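Local coordinates for rhino (Drosophila melanogaster, PDB 5XYV), which binds the N-terminal domain of Deadlock through its chromoshadow domain and probably serves in specifying germline piRNA clusters, at residues L12-L18 / M29-K34; F6-L12 / C36-D40. All coordinates share one frame; numbering follows the deposited sequence.

Contact 1 (L12-L18 / M29-K34)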
loop_
_atom_site.group_PDB
_atom_site.type_symbol
_atom_site.label_atom_id
_atom_site.label_comp_id
_atom_site.label_asym_id
_atom_site.label_seq_id
_atom_site.Cartn_x
_atom_site.Cartn_y
_atom_site.Cartn_z
ATOM N N LEU B 12 17.955 -13.650 -8.723
ATOM C CA LEU B 12 17.338 -13.150 -9.958
ATOM C C LEU B 12 16.670 -11.794 -9.774
ATOM O O LEU B 12 16.460 -11.335 -8.649
ATOM C CB LEU B 12 16.310 -14.141 -10.504
ATOM C CG LEU B 12 16.732 -15.602 -10.602
ATOM C CD1 LEU B 12 15.521 -16.484 -10.881
ATOM C CD2 LEU B 12 17.778 -15.758 -11.694
ATOM N N ASP B 13 16.335 -11.160 -10.889
ATOM C CA ASP B 13 15.650 -9.878 -10.864
ATOM C C ASP B 13 14.136 -10.043 -10.766
ATOM O O ASP B 13 13.545 -10.916 -11.415
ATOM C CB ASP B 13 16.008 -9.068 -12.106
ATOM C CG ASP B 13 17.393 -8.463 -12.023
ATOM O OD1 ASP B 13 17.892 -8.248 -10.891
ATOM O OD2 ASP B 13 17.986 -8.206 -13.090
ATOM N N LEU B 14 13.515 -9.197 -9.946
ATOM C CA LEU B 14 12.071 -9.242 -9.724
ATOM C C LEU B 14 11.306 -9.119 -11.046
ATOM O O LEU B 14 11.617 -8.250 -11.864
ATOM C CB LEU B 14 11.646 -8.131 -8.758
ATOM C CG LEU B 14 10.202 -8.118 -8.252
ATOM C CD1 LEU B 14 9.903 -9.343 -7.426
ATOM C CD2 LEU B 14 9.939 -6.868 -7.435
ATOM N N ASP B 15 10.330 -10.000 -11.264
ATOM C CA ASP B 15 9.539 -9.932 -12.483
ATOM C C ASP B 15 8.248 -9.192 -12.161
ATOM O O ASP B 15 8.169 -7.965 -12.333
ATOM C CB ASP B 15 9.248 -11.327 -13.040
ATOM C CG ASP B 15 8.843 -11.301 -14.509
ATOM O OD1 ASP B 15 9.220 -10.339 -15.211
ATOM O OD2 ASP B 15 8.149 -12.245 -14.944
ATOM N N LYS B 16 7.249 -9.937 -11.688
ATOM C CA LYS B 16 5.950 -9.381 -11.284
ATOM C C LYS B 16 5.685 -9.596 -9.769
ATOM O O LYS B 16 6.179 -10.562 -9.172
ATOM C CB LYS B 16 4.807 -10.007 -12.125
ATOM C CG LYS B 16 4.970 -9.952 -13.657
ATOM C CD LYS B 16 5.736 -8.725 -14.121
ATOM C CE LYS B 16 6.350 -8.829 -15.557
ATOM N NZ LYS B 16 5.372 -8.546 -16.699
ATOM N N ILE B 17 4.907 -8.695 -9.161
ATOM C CA ILE B 17 4.287 -8.937 -7.853
ATOM C C ILE B 17 2.853 -9.333 -8.099
ATOM O O ILE B 17 2.069 -8.507 -8.568
ATOM C CB ILE B 17 4.303 -7.699 -6.936
ATOM C CG1 ILE B 17 5.728 -7.166 -6.768
ATOM C CG2 ILE B 17 3.617 -8.004 -5.593
ATOM C CD1 ILE B 17 5.877 -6.110 -5.670
ATOM N N LEU B 18 2.507 -10.584 -7.801
ATOM C CA LEU B 18 1.179 -11.107 -8.120
ATOM C C LEU B 18 0.130 -10.825 -7.064
ATOM O O LEU B 18 -1.053 -10.716 -7.374
ATOM C CB LEU B 18 1.232 -12.617 -8.341
ATOM C CG LEU B 18 2.303 -13.111 -9.298
ATOM C CD1 LEU B 18 2.287 -14.635 -9.428
ATOM C CD2 LEU B 18 2.137 -12.415 -10.655
ATOM N N MET B 29 4.874 -10.831 0.136
ATOM C CA MET B 29 4.558 -10.617 -1.253
ATOM C C MET B 29 4.813 -11.898 -2.011
ATOM O O MET B 29 5.791 -12.597 -1.737
ATOM C CB MET B 29 5.398 -9.472 -1.827
ATOM C CG MET B 29 5.730 -8.385 -0.825
ATOM S SD MET B 29 4.344 -7.259 -0.597
ATOM C CE MET B 29 4.228 -6.569 -2.256
ATOM N N PHE B 30 3.932 -12.196 -2.956
ATOM C CA PHE B 30 4.059 -13.367 -3.802
ATOM C C PHE B 30 4.514 -12.910 -5.166
ATOM O O PHE B 30 3.831 -12.135 -5.846
ATOM C CB PHE B 30 2.742 -14.139 -3.812
ATOM C CG PHE B 30 2.316 -14.535 -2.427
ATOM C CD1 PHE B 30 1.377 -13.795 -1.723
ATOM C CD2 PHE B 30 2.943 -15.591 -1.783
ATOM C CE1 PHE B 30 1.039 -14.142 -0.428
ATOM C CE2 PHE B 30 2.596 -15.934 -0.498
ATOM C CZ PHE B 30 1.647 -15.212 0.176
ATOM N N VAL B 31 5.705 -13.360 -5.546
ATOM C CA VAL B 31 6.413 -12.745 -6.658
ATOM C C VAL B 31 6.966 -13.761 -7.629
ATOM O O VAL B 31 7.141 -14.937 -7.306
ATOM C CB VAL B 31 7.619 -11.847 -6.186
ATOM C CG1 VAL B 31 7.151 -10.710 -5.285
ATOM C CG2 VAL B 31 8.741 -12.711 -5.536
ATOM N N THR B 32 7.248 -13.272 -8.827
ATOM C CA THR B 32 7.946 -14.064 -9.830
ATOM C C THR B 32 9.265 -13.373 -10.181
ATOM O O THR B 32 9.417 -12.157 -9.999
ATOM C CB THR B 32 7.076 -14.281 -11.070
ATOM O OG1 THR B 32 6.770 -13.013 -11.654
ATOM C CG2 THR B 32 5.781 -14.956 -10.670
ATOM N N TRP B 33 10.227 -14.147 -10.657
ATOM C CA TRP B 33 11.517 -13.583 -11.023
ATOM C C TRP B 33 11.706 -13.720 -12.519
ATOM O O TRP B 33 11.138 -14.626 -13.126
ATOM C CB TRP B 33 12.648 -14.285 -10.269
ATOM C CG TRP B 33 12.385 -14.389 -8.818
ATOM C CD1 TRP B 33 11.851 -15.450 -8.153
ATOM C CD2 TRP B 33 12.645 -13.385 -7.833
ATOM N NE1 TRP B 33 11.757 -15.166 -6.811
ATOM C CE2 TRP B 33 12.243 -13.902 -6.588
ATOM C CE3 TRP B 33 13.177 -12.091 -7.885
ATOM C CZ2 TRP B 33 12.357 -13.168 -5.398
ATOM C CZ3 TRP B 33 13.284 -11.368 -6.718
ATOM C CH2 TRP B 33 12.882 -11.906 -5.487
ATOM N N LYS B 34 12.530 -12.851 -13.098
ATOM C CA LYS B 34 12.816 -12.936 -14.522
ATOM C C LYS B 34 13.621 -14.178 -14.859
ATOM O O LYS B 34 14.654 -14.453 -14.229
ATOM C CB LYS B 34 13.557 -11.690 -14.995
ATOM C CG LYS B 34 12.693 -10.432 -14.987
ATOM C CD LYS B 34 13.479 -9.196 -15.384
ATOM C CE LYS B 34 12.599 -7.964 -15.329
ATOM N NZ LYS B 34 13.367 -6.721 -15.629
#

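Contact 2 (F6-L12 / C36-D40)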
loop_
_atom_site.group_PDB
_atom_site.type_symbol
_atom_site.label_atom_id
_atom_site.label_comp_id
_atom_site.label_asym_id
_atom_site.label_seq_id
_atom_site.Cartn_x
_atom_site.Cartn_y
_atom_site.Cartn_z
ATOM N N PHE B 6 15.153 -20.068 -2.892
ATOM C CA PHE B 6 13.972 -19.322 -3.284
ATOM C C PHE B 6 14.114 -17.887 -2.810
ATOM O O PHE B 6 14.978 -17.580 -1.985
ATOM C CB PHE B 6 12.720 -19.940 -2.687
ATOM C CG PHE B 6 12.698 -19.911 -1.191
ATOM C CD1 PHE B 6 12.156 -18.836 -0.508
ATOM C CD2 PHE B 6 13.229 -20.963 -0.466
ATOM C CE1 PHE B 6 12.140 -18.811 0.868
ATOM C CE2 PHE B 6 13.215 -20.945 0.907
ATOM C CZ PHE B 6 12.668 -19.861 1.577
ATOM N N GLY B 7 13.244 -17.014 -3.293
ATOM C CA GLY B 7 13.268 -15.625 -2.869
ATOM C C GLY B 7 14.456 -14.895 -3.455
ATOM O O GLY B 7 14.923 -15.238 -4.550
ATOM N N VAL B 8 14.959 -13.900 -2.724
ATOM C CA VAL B 8 16.041 -13.060 -3.235
ATOM C C VAL B 8 17.280 -13.912 -3.440
ATOM O O VAL B 8 18.130 -13.583 -4.264
ATOM C CB VAL B 8 16.363 -11.858 -2.290
ATOM C CG1 VAL B 8 15.186 -10.902 -2.219
ATOM C CG2 VAL B 8 16.721 -12.333 -0.891
ATOM N N ASN B 9 17.357 -15.021 -2.708
ATOM C CA ASN B 9 18.503 -15.916 -2.772
ATOM C C ASN B 9 18.697 -16.598 -4.128
ATOM O O ASN B 9 19.770 -17.134 -4.397
ATOM C CB ASN B 9 18.397 -16.966 -1.671
ATOM C CG ASN B 9 19.031 -16.505 -0.384
ATOM O OD1 ASN B 9 20.175 -16.054 -0.375
ATOM N ND2 ASN B 9 18.289 -16.598 0.712
ATOM N N ARG B 10 17.675 -16.573 -4.982
ATOM C CA ARG B 10 17.829 -17.038 -6.355
ATOM C C ARG B 10 18.805 -16.146 -7.093
ATOM O O ARG B 10 19.358 -16.528 -8.124
ATOM C CB ARG B 10 16.493 -17.057 -7.093
ATOM C CG ARG B 10 15.493 -18.018 -6.518
ATOM C CD ARG B 10 14.222 -18.028 -7.346
ATOM N NE ARG B 10 13.866 -19.406 -7.675
ATOM C CZ ARG B 10 12.918 -20.101 -7.060
ATOM N NH1 ARG B 10 12.200 -19.539 -6.106
ATOM N NH2 ARG B 10 12.664 -21.343 -7.422
ATOM N N GLY B 11 18.996 -14.946 -6.557
ATOM C CA GLY B 11 19.829 -13.954 -7.184
ATOM C C GLY B 11 19.265 -13.505 -8.519
ATOM O O GLY B 11 20.019 -13.035 -9.365
ATOM N N LEU B 12 17.955 -13.650 -8.723
ATOM C CA LEU B 12 17.338 -13.150 -9.958
ATOM C C LEU B 12 16.670 -11.794 -9.774
ATOM O O LEU B 12 16.460 -11.335 -8.649
ATOM C CB LEU B 12 16.310 -14.141 -10.504
ATOM C CG LEU B 12 16.732 -15.602 -10.602
ATOM C CD1 LEU B 12 15.521 -16.484 -10.881
ATOM C CD2 LEU B 12 17.778 -15.758 -11.694
ATOM N N CYS B 36 12.630 -17.171 -14.537
ATOM C CA CYS B 36 12.178 -18.269 -13.699
ATOM C C CYS B 36 10.664 -18.364 -13.652
ATOM O O CYS B 36 9.976 -17.352 -13.671
ATOM C CB CYS B 36 12.734 -18.116 -12.282
ATOM S SG CYS B 36 12.167 -19.372 -11.107
ATOM N N SER B 37 10.164 -19.589 -13.547
ATOM C CA SER B 37 8.735 -19.852 -13.572
ATOM C C SER B 37 8.077 -19.948 -12.191
ATOM O O SER B 37 6.856 -19.893 -12.082
ATOM C CB SER B 37 8.484 -21.144 -14.345
ATOM O OG SER B 37 7.112 -21.467 -14.334
ATOM N N SER B 38 8.888 -20.094 -11.142
ATOM C CA SER B 38 8.362 -20.330 -9.793
ATOM C C SER B 38 7.729 -19.084 -9.178
ATOM O O SER B 38 8.043 -17.958 -9.593
ATOM C CB SER B 38 9.473 -20.848 -8.869
ATOM O OG SER B 38 10.075 -22.011 -9.387
ATOM N N ILE B 39 6.847 -19.299 -8.198
ATOM C CA ILE B 39 6.203 -18.220 -7.446
ATOM C C ILE B 39 6.681 -18.271 -5.998
ATOM O O ILE B 39 6.525 -19.290 -5.332
ATOM C CB ILE B 39 4.649 -18.318 -7.483
ATOM C CG1 ILE B 39 4.143 -18.430 -8.923
ATOM C CG2 ILE B 39 3.983 -17.125 -6.755
ATOM C CD1 ILE B 39 2.629 -18.441 -9.032
ATOM N N ASP B 40 7.256 -17.175 -5.504
ATOM C CA ASP B 40 7.838 -17.189 -4.162
ATOM C C ASP B 40 7.133 -16.243 -3.195
ATOM O O ASP B 40 6.692 -15.157 -3.585
ATOM C CB ASP B 40 9.316 -16.815 -4.222
ATOM C CG ASP B 40 10.143 -17.831 -4.950
ATOM O OD1 ASP B 40 11.256 -17.482 -5.382
ATOM O OD2 ASP B 40 9.688 -18.978 -5.087
#

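Contact 1 (L12-L18 / M29-K34)
Thr32 meets Asp15 and Lys16 together. Its OG1 sits between the backbone N and the carbonyl carbon (chi1 61°), which turns the hydroxyl toward the opposite strand. There it accepts a bond from Lys16 N, with 3.1 Å between that nitrogen and Thr32 OG1. The Asp15 CB lies against the same oxygen. The other branch, CG2, meets Leu18 CD1, the two side chains crossing at about a right angle. Asp15 N donates to Thr32 O at 2.7 Å, and Thr32 N returns a straighter bond to Lys16 O (168° at the hydrogen). Two residues facing one make this a classic beta bulge. It interrupts the antiparallel hairpin of strands 14-23 and 26-33, part of the three-stranded sheet of the chromoshadow domain. The register shifts by one between the Leu14-Trp33 and Ile17-Val31 pairs, both non-hydrogen-bonded. Leu14 bends back over the neighbouring strand, so that CD1 lies over a face of the Trp33 ring and 3.6 Å from Val31 CB. Ile17 and Val31 lie side by side and point the same way. Ile17 also touches the bent Met29 chain, with 3.7 Å between Ile17 CG2 and Met29 CE. Helix 52-61 covers this side, Tyr58 touching both Ile17 and Met29. At the other end, Leu12 CD1 packs on Trp33 CB, while the indole NE1 is bonded to Asp40. The extended Lys34 chain crosses Asp15 at about a right angle, Lys34 CG being 3.5 Å from Asp15 OD1, but its ammonium lies too far off for a salt bridge.

Contact 2 (F6-L12 / C36-D40)
Arg10 and Asp40 form a salt bridge, with the guanidinium and carboxylate planes 18° apart. Asp40 OD1 lies at the guanidinium edge, near its plane. The modelled distance from Arg10 NH1 to Asp40 OD1 is very short, so its exact value is doubtful. Gly7 N gives Asp40 OD1 a second bond at 2.9 Å. It is nearly straight, at 167°, and comes from above the carboxylate plane. Trp33 NE1 supplies a third donor, so OD1 takes two sound N-H bonds beside the arginine's, of uncertain length. Ser38 CB lies over one face of the guanidinium, 3.5 Å from Arg10 NH2. Cys36 has SG anti to its backbone N (chi1 177°). This brings the sulfur to Ser38 N, which donates to Cys36 SG at 3.4 Å. The same sulfur lies 3.8 Å from Arg10 NE. Cys36 CB packs on Leu12 CD1. With an alanine in place of Cys36 the sulfur is gone, and Ser38 N would probably lack this acceptor and Arg10 have a gap beside it. Asp40 also packs on His18 of the Deadlock chain, and Phe6 stacks its ring on the same histidine. Two backbone bonds, Arg10 N to Gly7 O and Gly11 N to Val8 O, shape the 3-10 turn that carries Arg10. The arrangement is a buried aspartate on a sheet strand, tying the N-terminal loop and its 3-10 turn to the chromoshadow sheet at the edge that meets Deadlock.

How the contacts relate
Contact 1 lies deeper, its centre about 6 Å from the centre of the chain, against about 11 Å for the centre of contact 2. It is also larger, 728 Å² against 252 Å². Five of its 13 touching residues are buried and four exposed; in contact 2 two of seven are buried and none fully exposed. Contact 1 pairs two neighbouring strands by backbone bonds and apolar packing, though Asp13, Lys16 and Lys34 are exposed. Contact 2 fixes the N-terminal loop to strand 39-43 and the loop leading into it, chiefly through charge and polar donors. They share Leu12, and Trp33 of contact 1 packs on Gly7 and Arg10. Contact 1 reaches Deadlock through Phe30 alone, contact 2 through several residues.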